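Local coordinates for ATP-dependent RNA helicase HrpB (PDB 6EUD), which hydrolyses ATP and binds single-stranded RNA as a bacterial DExH-box helicase of the DEAH/RHA group, at residues 352-355 with 356-360. Residues are numbered along the deposited sequence; the frame is centred on the assembly and turned at random.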
ATOM      1  N   GLU A 352     -12.791   1.013   1.121  1.00 32.61           N
ATOM      2  CA  GLU A 352     -11.408   0.861   1.514  1.00 36.44           C
ATOM      3  C   GLU A 352     -10.900   2.161   2.152  1.00 35.11           C
ATOM      4  O   GLU A 352     -10.942   3.211   1.521  1.00 31.14           O
ATOM      5  CB  GLU A 352     -10.571   0.497   0.294  1.00 42.27           C
ATOM      6  CG  GLU A 352      -9.290  -0.268   0.578  1.00 52.79           C
ATOM      7  CD  GLU A 352      -8.619  -0.696  -0.713  1.00 59.14           C
ATOM      8  OE1 GLU A 352      -9.069  -0.223  -1.784  1.00 66.22           O
ATOM      9  OE2 GLU A 352      -7.659  -1.496  -0.663  1.00 58.41           O
ATOM     10  N   PRO A 353     -10.430   2.089   3.407  1.00 35.43           N
ATOM     11  CA  PRO A 353      -9.856   3.235   4.126  1.00 35.11           C
ATOM     12  C   PRO A 353      -8.604   3.750   3.407  1.00 35.77           C
ATOM     13  O   PRO A 353      -7.896   2.938   2.806  1.00 36.81           O
ATOM     14  CB  PRO A 353      -9.483   2.651   5.501  1.00 36.86           C
ATOM     15  CG  PRO A 353     -10.242   1.378   5.624  1.00 38.88           C
ATOM     16  CD  PRO A 353     -10.405   0.857   4.217  1.00 37.58           C
ATOM     17  N   GLU A 354      -8.330   5.049   3.479  1.00 37.35           N
ATOM     18  CA  GLU A 354      -7.159   5.658   2.806  1.00 39.37           C
ATOM     19  C   GLU A 354      -5.814   5.050   3.258  1.00 34.56           C
ATOM     20  O   GLU A 354      -4.882   4.931   2.468  1.00 36.07           O
ATOM     21  CB  GLU A 354      -7.157   7.184   3.040  1.00 41.95           C
ATOM     22  CG  GLU A 354      -5.987   7.939   2.431  1.00 48.02           C
ATOM     23  CD  GLU A 354      -5.997   9.442   2.749  1.00 50.30           C
ATOM     24  OE1 GLU A 354      -6.776   9.883   3.615  1.00 47.75           O
ATOM     25  OE2 GLU A 354      -5.217  10.194   2.129  1.00 56.07           O
ATOM     26  N   ILE A 355      -5.728   4.624   4.514  1.00 30.80           N
ATOM     27  CA  ILE A 355      -4.494   4.036   5.014  1.00 34.34           C
ATOM     28  C   ILE A 355      -4.096   2.755   4.264  1.00 38.42           C
ATOM     29  O   ILE A 355      -2.914   2.374   4.260  1.00 41.37           O
ATOM     30  CB  ILE A 355      -4.584   3.737   6.546  1.00 38.99           C
ATOM     31  CG1 ILE A 355      -3.191   3.411   7.115  1.00 36.98           C
ATOM     32  CG2 ILE A 355      -5.623   2.636   6.843  1.00 35.90           C
ATOM     33  CD1 ILE A 355      -3.121   3.361   8.640  1.00 36.22           C
ATOM     34  N   LEU A 356      -5.054   2.105   3.606  1.00 36.22           N
ATOM     35  CA  LEU A 356      -4.739   0.877   2.885  1.00 40.89           C
ATOM     36  C   LEU A 356      -4.295   1.128   1.446  1.00 41.45           C
ATOM     37  O   LEU A 356      -3.726   0.253   0.818  1.00 39.08           O
ATOM     38  CB  LEU A 356      -5.936  -0.072   2.906  1.00 39.06           C
ATOM     39  CG  LEU A 356      -6.310  -0.504   4.331  1.00 38.11           C
ATOM     40  CD1 LEU A 356      -7.373  -1.548   4.317  1.00 37.36           C
ATOM     41  CD2 LEU A 356      -5.112  -1.002   5.099  1.00 37.64           C
ATOM     42  N   GLN A 357      -4.524   2.325   0.930  1.00 43.52           N
ATOM     43  CA  GLN A 357      -4.268   2.563  -0.481  1.00 44.27           C
ATOM     44  C   GLN A 357      -3.203   3.652  -0.715  1.00 44.95           C
ATOM     45  O   GLN A 357      -2.932   4.021  -1.853  1.00 45.51           O
ATOM     46  CB  GLN A 357      -5.601   2.911  -1.187  1.00 45.48           C
ATOM     47  CG  GLN A 357      -6.410   4.057  -0.526  1.00 62.78           C
ATOM     48  CD  GLN A 357      -7.907   4.130  -0.931  1.00 71.28           C
ATOM     49  OE1 GLN A 357      -8.471   3.198  -1.519  1.00 70.95           O
ATOM     50  NE2 GLN A 357      -8.546   5.247  -0.595  1.00 67.24           N
ATOM     51  N   SER A 358      -2.578   4.149   0.348  1.00 47.31           N
ATOM     52  CA  SER A 358      -1.680   5.298   0.195  1.00 49.29           C
ATOM     53  C   SER A 358      -0.211   5.088   0.601  1.00 43.28           C
ATOM     54  O   SER A 358       0.142   4.177   1.356  1.00 39.99           O
ATOM     55  CB  SER A 358      -2.229   6.503   0.973  1.00 54.11           C
ATOM     56  OG  SER A 358      -2.047   6.348   2.363  1.00 58.90           O
ATOM     57  N   ASP A 359       0.628   5.953   0.034  1.00 40.56           N
ATOM     58  CA  ASP A 359       2.020   6.161   0.428  1.00 35.51           C
ATOM     59  C   ASP A 359       2.125   6.314   1.945  1.00 32.67           C
ATOM     60  O   ASP A 359       1.438   7.132   2.542  1.00 36.40           O
ATOM     61  CB  ASP A 359       2.550   7.414  -0.281  1.00 33.01           C
ATOM     62  CG  ASP A 359       4.077   7.498  -0.321  1.00 34.19           C
ATOM     63  OD1 ASP A 359       4.781   7.093   0.638  1.00 30.40           O
ATOM     64  OD2 ASP A 359       4.566   7.997  -1.348  1.00 34.02           O
ATOM     65  N   LEU A 360       2.972   5.527   2.584  1.00 29.69           N
ATOM     66  CA  LEU A 360       3.041   5.577   4.033  1.00 27.37           C
ATOM     67  C   LEU A 360       4.362   6.143   4.536  1.00 30.50           C
ATOM     68  O   LEU A 360       4.657   6.055   5.735  1.00 29.26           O
ATOM     69  CB  LEU A 360       2.828   4.175   4.621  1.00 33.21           C
ATOM     70  CG  LEU A 360       1.523   3.455   4.290  1.00 32.16           C
ATOM     71  CD1 LEU A 360       1.479   2.116   5.001  1.00 31.28           C
ATOM     72  CD2 LEU A 360       0.302   4.302   4.667  1.00 32.31           C
TER
HETATM   73  O   HOH W   1      -5.093  -0.075  -2.309  1.00 45.89           O
HETATM   74  O   HOH W   2      -1.084   2.008   2.423  1.00 33.06           O
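Leu356 folds back on Pro353 at a tight turn: its N donates to Pro353 O at 3.1 Å, while its CD1 lies alongside the ring atom CD of Pro353 at 3.9 Å. A branched leucine suits this spot, for the second branch, CD2, diverges from the first and meets CG2 of Ile355 at 4.1 Å. Beta-branched Ile355 offers two arms: with CG1 anti to its backbone N (chi1 -168°), CG2 faces Leu356 and CG1 runs toward CD2 of Leu360.

One residue on, Gln357 N binds Glu354 O at 3.0 Å, a second i to i+3 bond, so that two turns overlap by three residues. The same oxygen accepts Ser358 OG at 3.2 Å, the two donors arriving from opposite faces of the carbonyl plane; the short serine side chain reaches back to it from outside that plane. With chi1 at 52°, the methylene CG of Gln357 is tucked 3.5 Å from Glu354 O, and the long glutamine chain carries its amide back beside Glu352, its plane 66° from the carboxylate. A water donates to both Ile355 O and Ser358 O, bridging the two carbonyls.

The loop links helix 341-346 to helix 361-370, with Leu360 as N-cap residue of the latter, packed on helix 386-398. Toward the ATP-binding domain, Glu354 OE1 accepts Leu133 N at the start of helix 133-145, against which Ile355 packs, and Gln357 pairs through its backbone with Phe301 of strand 287-302.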